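PDB 3LXQ: uncharacterized protein VP1736 from Vibrio parahaemolyticus, which is of unknown function but contains a sulfatase-family domain belonging to the alkaline phosphatase clan. Local coordinates for residues G83-L88 / Q172-Q177; E119-T124 / D366-L371; T164-L169 / P240-V245; I299-A304 / P348-L353. All coordinates share one frame; numbering follows the deposited sequence.

Interaction 1. Residues G83-L88 / Q172-Q177; sequences GKRKNL and QGYHTQ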
loop_
_atom_site.group_PDB
_atom_site.type_symbol
_atom_site.label_atom_id
_atom_site.label_comp_id
_atom_site.label_asym_id
_atom_site.label_seq_id
_atom_site.Cartn_x
_atom_site.Cartn_y
_atom_site.Cartn_z
ATOM N N GLY A 83 -2.474 -23.473 -6.750
ATOM C CA GLY A 83 -2.612 -24.474 -5.681
ATOM C C GLY A 83 -3.617 -24.014 -4.633
ATOM O O GLY A 83 -4.287 -22.996 -4.818
ATOM N N LYS A 84 -3.722 -24.759 -3.530
ATOM C CA LYS A 84 -4.651 -24.423 -2.449
ATOM C C LYS A 84 -4.418 -22.980 -2.016
ATOM O O LYS A 84 -3.270 -22.569 -1.832
ATOM C CB LYS A 84 -4.469 -25.368 -1.258
ATOM N N ARG A 85 -5.506 -22.220 -1.867
ATOM C CA ARG A 85 -5.439 -20.783 -1.545
ATOM C C ARG A 85 -4.552 -20.522 -0.336
ATOM O O ARG A 85 -4.660 -21.210 0.679
ATOM C CB ARG A 85 -6.829 -20.185 -1.284
ATOM C CG ARG A 85 -8.004 -20.969 -1.833
ATOM C CD ARG A 85 -9.237 -20.106 -2.026
ATOM N NE ARG A 85 -9.247 -19.476 -3.351
ATOM C CZ ARG A 85 -10.335 -19.306 -4.104
ATOM N NH1 ARG A 85 -11.524 -19.726 -3.680
ATOM N NH2 ARG A 85 -10.235 -18.733 -5.299
ATOM N N LYS A 86 -3.662 -19.540 -0.447
ATOM C CA LYS A 86 -2.789 -19.207 0.672
ATOM C C LYS A 86 -3.411 -18.136 1.588
ATOM O O LYS A 86 -4.264 -17.348 1.160
ATOM C CB LYS A 86 -1.421 -18.736 0.172
ATOM C CG LYS A 86 -0.541 -19.823 -0.415
ATOM C CD LYS A 86 0.654 -19.179 -1.112
ATOM C CE LYS A 86 1.512 -20.194 -1.858
ATOM N NZ LYS A 86 2.260 -21.058 -0.911
ATOM N N ASN A 87 -2.978 -18.120 2.849
ATOM C CA ASN A 87 -3.288 -17.024 3.758
ATOM C C ASN A 87 -2.580 -15.761 3.269
ATOM O O ASN A 87 -1.542 -15.836 2.598
ATOM C CB ASN A 87 -2.819 -17.351 5.180
ATOM C CG ASN A 87 -3.410 -18.638 5.731
ATOM O OD1 ASN A 87 -4.619 -18.875 5.664
ATOM N ND2 ASN A 87 -2.552 -19.462 6.314
ATOM N N LEU A 88 -3.129 -14.600 3.609
ATOM C CA LEU A 88 -2.503 -13.331 3.237
ATOM C C LEU A 88 -2.310 -12.366 4.411
ATOM O O LEU A 88 -3.271 -11.918 5.031
ATOM C CB LEU A 88 -3.292 -12.650 2.113
ATOM C CG LEU A 88 -2.843 -11.254 1.696
ATOM C CD1 LEU A 88 -1.440 -11.248 1.084
ATOM C CD2 LEU A 88 -3.856 -10.668 0.734
ATOM N N GLN A 172 -15.355 -15.030 -0.527
ATOM C CA GLN A 172 -14.668 -16.240 -0.995
ATOM C C GLN A 172 -14.345 -17.260 0.109
ATOM O O GLN A 172 -13.645 -18.240 -0.145
ATOM C CB GLN A 172 -13.374 -15.859 -1.738
ATOM C CG GLN A 172 -13.578 -15.414 -3.180
ATOM C CD GLN A 172 -14.295 -16.467 -3.999
ATOM O OE1 GLN A 172 -15.467 -16.307 -4.345
ATOM N NE2 GLN A 172 -13.602 -17.564 -4.295
ATOM N N GLY A 173 -14.831 -17.022 1.327
ATOM C CA GLY A 173 -14.676 -17.978 2.438
ATOM C C GLY A 173 -13.528 -17.727 3.412
ATOM O O GLY A 173 -13.211 -18.595 4.233
ATOM N N TYR A 174 -12.903 -16.549 3.322
ATOM C CA TYR A 174 -11.820 -16.151 4.230
ATOM C C TYR A 174 -12.329 -15.496 5.520
ATOM O O TYR A 174 -13.345 -14.785 5.518
ATOM C CB TYR A 174 -10.880 -15.136 3.553
ATOM C CG TYR A 174 -9.790 -15.694 2.651
ATOM C CD1 TYR A 174 -10.100 -16.365 1.464
ATOM C CD2 TYR A 174 -8.438 -15.491 2.959
ATOM C CE1 TYR A 174 -9.082 -16.846 0.619
ATOM C CE2 TYR A 174 -7.422 -15.968 2.130
ATOM C CZ TYR A 174 -7.751 -16.639 0.966
ATOM O OH TYR A 174 -6.753 -17.130 0.170
ATOM N N HIS A 175 -11.603 -15.718 6.612
ATOM C CA HIS A 175 -11.753 -14.879 7.780
ATOM C C HIS A 175 -10.915 -13.640 7.516
ATOM O O HIS A 175 -9.797 -13.743 7.019
ATOM C CB HIS A 175 -11.254 -15.574 9.038
ATOM C CG HIS A 175 -11.466 -14.769 10.280
ATOM N ND1 HIS A 175 -12.634 -14.826 11.014
ATOM C CD2 HIS A 175 -10.667 -13.875 10.909
ATOM C CE1 HIS A 175 -12.538 -14.008 12.047
ATOM N NE2 HIS A 175 -11.356 -13.415 12.003
ATOM N N THR A 176 -11.456 -12.469 7.834
ATOM C CA THR A 176 -10.735 -11.212 7.571
ATOM C C THR A 176 -10.592 -10.383 8.842
ATOM O O THR A 176 -11.544 -10.241 9.617
ATOM C CB THR A 176 -11.402 -10.393 6.452
ATOM O OG1 THR A 176 -12.790 -10.196 6.759
ATOM C CG2 THR A 176 -11.277 -11.123 5.118
ATOM N N GLN A 177 -9.392 -9.850 9.060
ATOM C CA GLN A 177 -9.100 -9.131 10.295
ATOM C C GLN A 177 -8.145 -7.975 10.089
ATOM O O GLN A 177 -7.437 -7.908 9.091
ATOM C CB GLN A 177 -8.551 -10.073 11.379
ATOM C CG GLN A 177 -7.203 -10.694 11.041
ATOM C CD GLN A 177 -6.552 -11.403 12.214
ATOM O OE1 GLN A 177 -7.207 -11.735 13.208
ATOM N NE2 GLN A 177 -5.248 -11.639 12.104
#
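The phenol OH of Tyr174 donates a short hydrogen bond, 2.7 Å, to the backbone carbonyl O of Lys86. The hydroxyl does not lie quite in the carbonyl plane but is tilted 31° from it. The carbonyl oxygen sits at the edge of the tyrosine ring, near its plane. The ring reaches this spot because its CG lies opposite the carbonyl carbon (chi1 -83°), which sends the side chain across toward 83-88. A tyrosine suits the place: its side chain packs against Pro240, Ile354 and Leu169 while the one polar atom at its end meets a backbone acceptor. The same OH lies 3.4 Å from Arg85 CB. From there the arginine chain bends at chi3, bringing its guanidinium beside the amide of Gln172, the two planes turned 89° apart; its NH2 also makes a weak hydrogen bond to Gly355 O. Gly173, with positive phi, is the C-prime residue of a Schellman motif ending helix 165-171, and directly after this turn Tyr174 leads into strand 175-180. On the other side, Lys86 precedes strand 87-93. The two strands are not paired with each other: each runs parallel to strand 241-246, which lies between them, so the tyrosine spans the approaches to two strands of one alpha/beta sheet. Asn87, whose CB points away from 172-177, uses its amide to hold neighbouring strands, OD1 accepting from Phe241 N and ND2 bonding Thr298 OG1.

Interaction 2. Residues E119-T124 / D366-L371; sequences EGWQFT and DLTKPL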
loop_
_atom_site.group_PDB
_atom_site.type_symbol
_atom_site.label_atom_id
_atom_site.label_comp_id
_atom_site.label_asym_id
_atom_site.label_seq_id
_atom_site.Cartn_x
_atom_site.Cartn_y
_atom_site.Cartn_z
ATOM N N GLU A 119 15.903 -12.298 0.962
ATOM C CA GLU A 119 15.185 -13.564 1.046
ATOM C C GLU A 119 13.894 -13.604 0.229
ATOM O O GLU A 119 13.222 -14.633 0.200
ATOM C CB GLU A 119 14.919 -13.931 2.514
ATOM C CG GLU A 119 16.190 -14.281 3.291
ATOM C CD GLU A 119 15.995 -14.315 4.796
ATOM O OE1 GLU A 119 16.911 -13.871 5.520
ATOM O OE2 GLU A 119 14.935 -14.790 5.257
ATOM N N GLY A 120 13.547 -12.505 -0.448
ATOM C CA GLY A 120 12.299 -12.483 -1.212
ATOM C C GLY A 120 12.170 -11.561 -2.414
ATOM O O GLY A 120 13.161 -11.135 -3.022
ATOM N N TRP A 121 10.920 -11.263 -2.749
ATOM C CA TRP A 121 10.569 -10.387 -3.864
ATOM C C TRP A 121 10.583 -8.918 -3.397
ATOM O O TRP A 121 9.642 -8.436 -2.761
ATOM C CB TRP A 121 9.214 -10.823 -4.423
ATOM C CG TRP A 121 8.752 -10.148 -5.704
ATOM C CD1 TRP A 121 9.427 -9.222 -6.457
ATOM C CD2 TRP A 121 7.520 -10.395 -6.391
ATOM N NE1 TRP A 121 8.680 -8.867 -7.553
ATOM C CE2 TRP A 121 7.508 -9.574 -7.539
ATOM C CE3 TRP A 121 6.420 -11.221 -6.139
ATOM C CZ2 TRP A 121 6.437 -9.545 -8.422
ATOM C CZ3 TRP A 121 5.360 -11.204 -7.032
ATOM C CH2 TRP A 121 5.374 -10.367 -8.157
ATOM N N GLN A 122 11.681 -8.240 -3.706
ATOM C CA GLN A 122 11.973 -6.888 -3.237
ATOM C C GLN A 122 11.650 -5.938 -4.367
ATOM O O GLN A 122 12.040 -6.187 -5.514
ATOM C CB GLN A 122 13.457 -6.800 -2.854
ATOM C CG GLN A 122 14.092 -5.415 -2.905
ATOM C CD GLN A 122 15.611 -5.454 -2.735
ATOM O OE1 GLN A 122 16.200 -6.519 -2.530
ATOM N NE2 GLN A 122 16.251 -4.289 -2.819
ATOM N N PHE A 123 10.912 -4.867 -4.070
ATOM C CA PHE A 123 10.567 -3.884 -5.111
ATOM C C PHE A 123 11.398 -2.640 -4.877
ATOM O O PHE A 123 11.282 -2.013 -3.826
ATOM C CB PHE A 123 9.075 -3.529 -5.063
ATOM C CG PHE A 123 8.149 -4.679 -5.367
ATOM C CD1 PHE A 123 7.823 -5.607 -4.383
ATOM C CD2 PHE A 123 7.587 -4.816 -6.622
ATOM C CE1 PHE A 123 6.944 -6.662 -4.663
ATOM C CE2 PHE A 123 6.713 -5.872 -6.916
ATOM C CZ PHE A 123 6.391 -6.789 -5.938
ATOM N N THR A 124 12.241 -2.278 -5.838
ATOM C CA THR A 124 13.189 -1.178 -5.625
ATOM C C THR A 124 12.665 0.124 -6.187
ATOM O O THR A 124 13.262 1.182 -5.970
ATOM C CB THR A 124 14.584 -1.459 -6.229
ATOM O OG1 THR A 124 14.500 -1.450 -7.665
ATOM C CG2 THR A 124 15.123 -2.798 -5.743
ATOM N N ASP A 366 -1.253 -6.821 -11.846
ATOM C CA ASP A 366 -0.846 -8.103 -11.282
ATOM C C ASP A 366 0.589 -8.277 -11.719
ATOM O O ASP A 366 0.876 -8.599 -12.877
ATOM C CB ASP A 366 -1.724 -9.226 -11.825
ATOM C CG ASP A 366 -1.274 -10.625 -11.375
ATOM O OD1 ASP A 366 -0.207 -10.775 -10.737
ATOM O OD2 ASP A 366 -2.008 -11.597 -11.677
ATOM N N LEU A 367 1.505 -8.052 -10.796
ATOM C CA LEU A 367 2.916 -7.982 -11.171
ATOM C C LEU A 367 3.596 -9.351 -11.174
ATOM O O LEU A 367 4.804 -9.442 -11.394
ATOM C CB LEU A 367 3.659 -6.969 -10.299
ATOM C CG LEU A 367 3.198 -5.522 -10.524
ATOM C CD1 LEU A 367 3.624 -4.606 -9.387
ATOM C CD2 LEU A 367 3.642 -4.978 -11.892
ATOM N N THR A 368 2.811 -10.404 -10.946
ATOM C CA THR A 368 3.294 -11.764 -11.149
ATOM C C THR A 368 3.392 -12.036 -12.651
ATOM O O THR A 368 4.011 -13.011 -13.074
ATOM C CB THR A 368 2.379 -12.845 -10.518
ATOM O OG1 THR A 368 1.103 -12.835 -11.166
ATOM C CG2 THR A 368 2.219 -12.650 -9.007
ATOM N N LYS A 369 2.780 -11.152 -13.436
ATOM C CA LYS A 369 2.730 -11.264 -14.880
ATOM C C LYS A 369 3.582 -10.173 -15.519
ATOM O O LYS A 369 3.850 -9.148 -14.875
ATOM C CB LYS A 369 1.276 -11.189 -15.366
ATOM C CG LYS A 369 0.440 -12.359 -14.842
ATOM C CD LYS A 369 -1.032 -12.210 -15.148
ATOM C CE LYS A 369 -1.747 -13.505 -14.799
ATOM N NZ LYS A 369 -3.202 -13.300 -14.640
ATOM N N PRO A 370 3.998 -10.389 -16.790
ATOM C CA PRO A 370 4.877 -9.457 -17.489
ATOM C C PRO A 370 4.286 -8.074 -17.605
ATOM O O PRO A 370 3.076 -7.903 -17.707
ATOM C CB PRO A 370 5.012 -10.080 -18.892
ATOM C CG PRO A 370 4.764 -11.524 -18.688
ATOM C CD PRO A 370 3.682 -11.560 -17.638
ATOM N N LEU A 371 5.161 -7.091 -17.592
ATOM C CA LEU A 371 4.762 -5.731 -17.747
ATOM C C LEU A 371 5.869 -5.105 -18.566
ATOM O O LEU A 371 7.039 -5.133 -18.160
ATOM C CB LEU A 371 4.650 -5.058 -16.373
ATOM C CG LEU A 371 4.217 -3.587 -16.377
ATOM C CD1 LEU A 371 2.732 -3.444 -16.663
ATOM C CD2 LEU A 371 4.607 -2.882 -15.064
#
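Trp121 reaches from its strand to the turn at Leu367 and Thr368 with its six-membered ring leading. From CB the side chain sets out toward the turn, CG lying opposite the backbone N (chi1 -172°). NE1 is bonded outside the pair, to Asp337 OD2, which probably helps set the rotation of the indole. Beyond it, Trp121 CZ2 lies 3.4 Å from Leu367 O and 4.2 Å from Leu367 CB. CH2 comes next and approaches Thr368 N; the peptide between Leu367 and Thr368 thus meets the indole edge, close to its plane. Trp121 CZ3 touches the methyl CG2 of Thr368 at 4.0 Å. Phe123 lies over one indole face, offset toward the rim, with its CZ 3.4 Å above the plane of the Trp121 ring. Phe123 CE2 in turn packs on Leu367 CD1 at 4.2 Å. Leucine gives this ring a branched apolar partner, while threonine presents a methyl to the indole and a hydroxyl to Asp366 OD1, Thr80 and Ser352. Arg339 NH2 donates to Leu367 O. The receiving loop opens with a type I beta turn, Asp366 to Lys369, reinforced by an Asx turn in which Thr368 N donates to Asp366 OD1 (3.0 Å).

Interaction 3. Residues T164-L169 / P240-V245; sequences TIADLL and PFFSLV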
loop_
_atom_site.group_PDB
_atom_site.type_symbol
_atom_site.label_atom_id
_atom_site.label_comp_id
_atom_site.label_asym_id
_atom_site.label_seq_id
_atom_site.Cartn_x
_atom_site.Cartn_y
_atom_site.Cartn_z
ATOM N N THR A 164 -13.390 -3.712 -1.539
ATOM C CA THR A 164 -12.157 -4.036 -0.805
ATOM C C THR A 164 -11.802 -5.515 -1.044
ATOM O O THR A 164 -12.698 -6.339 -1.254
ATOM C CB THR A 164 -12.278 -3.811 0.741
ATOM O OG1 THR A 164 -13.192 -4.767 1.303
ATOM C CG2 THR A 164 -12.740 -2.396 1.078
ATOM N N ILE A 165 -10.515 -5.854 -0.967
ATOM C CA ILE A 165 -10.112 -7.264 -1.017
ATOM C C ILE A 165 -10.545 -7.999 0.250
ATOM O O ILE A 165 -10.614 -9.224 0.262
ATOM C CB ILE A 165 -8.589 -7.472 -1.249
ATOM C CG1 ILE A 165 -7.762 -6.822 -0.133
ATOM C CG2 ILE A 165 -8.173 -6.966 -2.650
ATOM C CD1 ILE A 165 -6.366 -7.452 0.059
ATOM N N ALA A 166 -10.831 -7.241 1.312
ATOM C CA ALA A 166 -11.373 -7.806 2.543
ATOM C C ALA A 166 -12.692 -8.494 2.271
ATOM O O ALA A 166 -12.845 -9.680 2.603
ATOM C CB ALA A 166 -11.553 -6.739 3.612
ATOM N N ASP A 167 -13.641 -7.768 1.673
ATOM C CA ASP A 167 -14.943 -8.388 1.454
ATOM C C ASP A 167 -14.927 -9.384 0.296
ATOM O O ASP A 167 -15.732 -10.334 0.296
ATOM C CB ASP A 167 -16.090 -7.371 1.375
ATOM C CG ASP A 167 -16.265 -6.786 0.009
ATOM O OD1 ASP A 167 -16.937 -7.427 -0.829
ATOM O OD2 ASP A 167 -15.765 -5.668 -0.211
ATOM N N LEU A 168 -13.996 -9.218 -0.640
ATOM C CA LEU A 168 -13.824 -10.201 -1.719
ATOM C C LEU A 168 -13.394 -11.526 -1.103
ATOM O O LEU A 168 -14.031 -12.551 -1.338
ATOM C CB LEU A 168 -12.815 -9.723 -2.783
ATOM C CG LEU A 168 -12.465 -10.651 -3.971
ATOM C CD1 LEU A 168 -13.698 -11.063 -4.789
ATOM C CD2 LEU A 168 -11.417 -10.048 -4.887
ATOM N N LEU A 169 -12.346 -11.487 -0.284
ATOM C CA LEU A 169 -11.844 -12.684 0.380
ATOM C C LEU A 169 -12.869 -13.290 1.345
ATOM O O LEU A 169 -12.999 -14.512 1.410
ATOM C CB LEU A 169 -10.481 -12.425 1.046
ATOM C CG LEU A 169 -9.335 -12.182 0.045
ATOM C CD1 LEU A 169 -8.065 -11.658 0.707
ATOM C CD2 LEU A 169 -9.031 -13.430 -0.804
ATOM N N PRO A 240 -8.895 -20.105 5.435
ATOM C CA PRO A 240 -7.834 -19.201 5.042
ATOM C C PRO A 240 -8.152 -17.824 5.632
ATOM O O PRO A 240 -9.324 -17.430 5.692
ATOM C CB PRO A 240 -7.944 -19.179 3.514
ATOM C CG PRO A 240 -9.363 -19.566 3.224
ATOM C CD PRO A 240 -9.694 -20.567 4.283
ATOM N N PHE A 241 -7.130 -17.117 6.094
ATOM C CA PHE A 241 -7.338 -15.787 6.659
ATOM C C PHE A 241 -6.593 -14.697 5.908
ATOM O O PHE A 241 -5.528 -14.946 5.328
ATOM C CB PHE A 241 -6.953 -15.750 8.138
ATOM C CG PHE A 241 -5.515 -16.116 8.413
ATOM C CD1 PHE A 241 -4.537 -15.137 8.506
ATOM C CD2 PHE A 241 -5.148 -17.444 8.612
ATOM C CE1 PHE A 241 -3.214 -15.473 8.770
ATOM C CE2 PHE A 241 -3.825 -17.788 8.883
ATOM C CZ PHE A 241 -2.858 -16.798 8.961
ATOM N N PHE A 242 -7.166 -13.492 5.948
ATOM C CA PHE A 242 -6.527 -12.279 5.441
ATOM C C PHE A 242 -6.371 -11.303 6.600
ATOM O O PHE A 242 -7.357 -10.891 7.214
ATOM C CB PHE A 242 -7.346 -11.640 4.304
ATOM C CG PHE A 242 -6.995 -10.186 4.040
ATOM C CD1 PHE A 242 -5.690 -9.815 3.715
ATOM C CD2 PHE A 242 -7.974 -9.200 4.109
ATOM C CE1 PHE A 242 -5.361 -8.470 3.470
ATOM C CE2 PHE A 242 -7.661 -7.857 3.865
ATOM C CZ PHE A 242 -6.346 -7.492 3.550
ATOM N N SER A 243 -5.124 -10.935 6.883
ATOM C CA SER A 243 -4.813 -10.064 7.997
ATOM C C SER A 243 -4.061 -8.800 7.588
ATOM O O SER A 243 -2.996 -8.863 6.973
ATOM C CB SER A 243 -4.015 -10.845 9.041
ATOM O OG SER A 243 -3.736 -10.043 10.179
ATOM N N LEU A 244 -4.627 -7.649 7.952
ATOM C CA LEU A 244 -3.932 -6.364 7.848
ATOM C C LEU A 244 -3.413 -5.968 9.230
ATOM O O LEU A 244 -4.191 -5.801 10.150
ATOM C CB LEU A 244 -4.858 -5.272 7.269
ATOM C CG LEU A 244 -4.327 -3.830 7.298
ATOM C CD1 LEU A 244 -3.058 -3.677 6.474
ATOM C CD2 LEU A 244 -5.372 -2.830 6.851
ATOM N N VAL A 245 -2.094 -5.818 9.345
ATOM C CA VAL A 245 -1.409 -5.497 10.590
ATOM C C VAL A 245 -0.692 -4.176 10.375
ATOM O O VAL A 245 0.098 -4.052 9.444
ATOM C CB VAL A 245 -0.346 -6.556 10.941
ATOM C CG1 VAL A 245 0.367 -6.184 12.222
ATOM C CG2 VAL A 245 -0.953 -7.979 11.032
#
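Phe242 projects from its strand into the face of helix 165-171, where Ile165, Ala166 and Leu169 receive it. The side chains of Ile165 and Leu169 each cross that of the phenylalanine at about a right angle, and they take different parts of it. Leu169 meets the root, its CD1 3.7 Å from Phe242 CB and 3.8 Å from Phe242 CG. Ile165 meets the far end: its CD1 lies 3.5 Å from Phe242 CZ. Between them the small Ala166 allows the ring to come close to the helix backbone, with Phe242 CE2 3.9 Å from Ala166 CA. The isoleucine side chain does not set out straight at the strand, but CG1 stands between the backbone N and the carbonyl carbon (chi1 60°), and this turns the delta methyl onto the ring. The branched tips of leucine and isoleucine fit around a flat aromatic ring, with no hydrogen bond across the contact. The helix begins just here with a capping bond: Thr164 OG1, at the N-cap, accepts from Asp167 N at 3.1 Å. The return bond of a capping box, from Thr164 N to Asp167 OD2, is weak and doubtful, since it depends on one of two conformers of the aspartate. Helix and strand run nearly antiparallel, the axes of helix 165-169 and strand 241-245 lying at 164° and 9.4 Å apart, as expected for a helix laid on the parallel part of this mixed sheet. Phe242 also touches Leu88 and Ile90 on strand 87-93, and helix 165-171 lies against Leu351 of helix 346-353, while Phe241 faces helix 220-234 on the other side of the sheet.

Interaction 4. Residues I299-A304 / P348-L353; sequences IFIVIA and PTLLSL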
loop_
_atom_site.group_PDB
_atom_site.type_symbol
_atom_site.label_atom_id
_atom_site.label_comp_id
_atom_site.label_asym_id
_atom_site.label_seq_id
_atom_site.Cartn_x
_atom_site.Cartn_y
_atom_site.Cartn_z
ATOM N N ILE A 299 1.440 -15.911 2.458
ATOM C CA ILE A 299 2.184 -14.862 1.785
ATOM C C ILE A 299 2.170 -13.618 2.669
ATOM O O ILE A 299 1.113 -13.199 3.156
ATOM C CB ILE A 299 1.570 -14.506 0.394
ATOM C CG1 ILE A 299 1.622 -15.703 -0.567
ATOM C CG2 ILE A 299 2.240 -13.255 -0.214
ATOM C CD1 ILE A 299 3.016 -16.163 -0.970
ATOM N N PHE A 300 3.357 -13.040 2.866
ATOM C CA PHE A 300 3.539 -11.849 3.675
ATOM C C PHE A 300 3.996 -10.709 2.783
ATOM O O PHE A 300 4.776 -10.919 1.849
ATOM C CB PHE A 300 4.591 -12.094 4.763
ATOM C CG PHE A 300 4.248 -13.217 5.710
ATOM C CD1 PHE A 300 4.561 -14.540 5.391
ATOM C CD2 PHE A 300 3.629 -12.955 6.926
ATOM C CE1 PHE A 300 4.250 -15.585 6.263
ATOM C CE2 PHE A 300 3.306 -14.003 7.818
ATOM C CZ PHE A 300 3.619 -15.312 7.481
ATOM N N ILE A 301 3.499 -9.504 3.059
ATOM C CA ILE A 301 4.026 -8.322 2.403
ATOM C C ILE A 301 4.460 -7.292 3.450
ATOM O O ILE A 301 3.720 -6.979 4.346
ATOM C CB ILE A 301 3.067 -7.756 1.276
ATOM C CG1 ILE A 301 3.711 -6.587 0.538
ATOM C CG2 ILE A 301 1.687 -7.351 1.818
ATOM C CD1 ILE A 301 2.955 -6.194 -0.719
ATOM N N VAL A 302 5.691 -6.818 3.352
ATOM C CA VAL A 302 6.148 -5.710 4.190
ATOM C C VAL A 302 6.106 -4.491 3.285
ATOM O O VAL A 302 6.846 -4.418 2.310
ATOM C CB VAL A 302 7.596 -5.881 4.693
ATOM C CG1 VAL A 302 8.018 -4.665 5.537
ATOM C CG2 VAL A 302 7.773 -7.188 5.480
ATOM N N ILE A 303 5.239 -3.539 3.608
ATOM C CA ILE A 303 5.091 -2.341 2.787
ATOM C C ILE A 303 4.717 -1.133 3.660
ATOM O O ILE A 303 3.955 -1.268 4.618
ATOM C CB ILE A 303 4.080 -2.571 1.612
ATOM C CG1 ILE A 303 4.220 -1.474 0.545
ATOM C CG2 ILE A 303 2.644 -2.730 2.123
ATOM C CD1 ILE A 303 3.461 -1.736 -0.744
ATOM N N ALA A 304 5.275 0.033 3.344
ATOM C CA ALA A 304 4.909 1.255 4.067
ATOM C C ALA A 304 3.546 1.785 3.610
ATOM O O ALA A 304 3.024 1.403 2.542
ATOM C CB ALA A 304 5.987 2.328 3.909
ATOM N N PRO A 348 -3.910 -6.523 -6.424
ATOM C CA PRO A 348 -4.006 -7.474 -7.561
ATOM C C PRO A 348 -2.859 -8.490 -7.616
ATOM O O PRO A 348 -3.081 -9.669 -7.924
ATOM C CB PRO A 348 -3.986 -6.568 -8.816
ATOM C CG PRO A 348 -3.922 -5.142 -8.316
ATOM C CD PRO A 348 -4.121 -5.124 -6.849
ATOM N N THR A 349 -1.642 -8.038 -7.314
ATOM C CA THR A 349 -0.491 -8.943 -7.229
ATOM C C THR A 349 -0.662 -10.023 -6.149
ATOM O O THR A 349 -0.408 -11.216 -6.401
ATOM C CB THR A 349 0.821 -8.165 -7.003
ATOM O OG1 THR A 349 0.990 -7.189 -8.043
ATOM C CG2 THR A 349 2.029 -9.102 -6.969
ATOM N N LEU A 350 -1.109 -9.614 -4.964
ATOM C CA LEU A 350 -1.221 -10.525 -3.824
ATOM C C LEU A 350 -2.319 -11.569 -4.015
ATOM O O LEU A 350 -2.106 -12.756 -3.714
ATOM C CB LEU A 350 -1.420 -9.742 -2.519
ATOM C CG LEU A 350 -0.262 -8.813 -2.108
ATOM C CD1 LEU A 350 -0.742 -7.722 -1.158
ATOM C CD2 LEU A 350 0.913 -9.584 -1.515
ATOM N N LEU A 351 -3.477 -11.143 -4.529
ATOM C CA LEU A 351 -4.562 -12.083 -4.857
ATOM C C LEU A 351 -4.091 -13.166 -5.823
ATOM O O LEU A 351 -4.469 -14.343 -5.710
ATOM C CB LEU A 351 -5.761 -11.360 -5.472
ATOM C CG LEU A 351 -6.647 -10.482 -4.590
ATOM C CD1 LEU A 351 -7.822 -10.005 -5.417
ATOM C CD2 LEU A 351 -7.130 -11.202 -3.318
ATOM N N SER A 352 -3.264 -12.750 -6.773
ATOM C CA SER A 352 -2.743 -13.643 -7.784
ATOM C C SER A 352 -1.795 -14.638 -7.141
ATOM O O SER A 352 -1.801 -15.821 -7.500
ATOM C CB SER A 352 -2.047 -12.838 -8.887
ATOM O OG SER A 352 -1.791 -13.625 -10.044
ATOM N N LEU A 353 -0.995 -14.166 -6.183
ATOM C CA LEU A 353 -0.040 -15.029 -5.470
ATOM C C LEU A 353 -0.696 -16.036 -4.532
ATOM O O LEU A 353 -0.160 -17.132 -4.305
ATOM C CB LEU A 353 0.978 -14.193 -4.692
ATOM C CG LEU A 353 2.114 -13.586 -5.515
ATOM C CD1 LEU A 353 2.802 -12.452 -4.761
ATOM C CD2 LEU A 353 3.111 -14.672 -5.918
#
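Leu350 is the residue of helix 346-353 that meets both Ile299 and Ile301. Its CG lies opposite the carbonyl carbon (chi1 -63°), which carries the two methyls out to the sheet. Leu350 CD1 touches Ile301 CG2 at 3.9 Å, and CD2 comes 4.0 Å from Ile301 CB and 4.1 Å from Ile299 CG2. The leucine crosses Ile301 at about a right angle, and both of its methyls also lie near Ile301 CD1. Leu351 then turns to another neighbour, packing on Ile165, Leu168 and Leu169 of helix 165-171, and Ser352 bonds through OG to Asp366 and Thr368. One helical turn after Leu350, Leu353 comes back to the strand more loosely, its CB 4.4 Å from Ile299 CG1, and its side chain also packs against Ile327. The axes of segments 299-304 and 348-353 lie 9.9 Å apart at 160°, the nearly antiparallel arrangement of a helix covering an alpha/beta sheet. Isoleucine, branched at CB, suits the extended strand; leucine, branched one carbon later, suits the helix. With alkyl groups meeting alkyl groups and no hydrogen bond across the interface, cohesion here probably comes from exclusion of water and the fit of methyl shapes.

All four interactions reach the same mixed sheet. Interactions 1, 3 and 4 meet around strand 87-93, which runs parallel to strands 241-246 and 298-304 on its two flanks. Interactions 1 and 3 are closest, with centres about 7 Å apart, and their segments alternate along the chain. Interaction 4 lies about 11 Å from interaction 3 between centres, helices 165-171 and 346-353 packing side by side. Interaction 2, its centre about 10 Å from that of interaction 4 and about 21 Å from those of interactions 1 and 3, brings loop 366-371 onto strand 121-127, and the loop also bonds to helix 346-353. The chain loop it closes contains interactions 3 and 4, while its segments alternate with those of interaction 1.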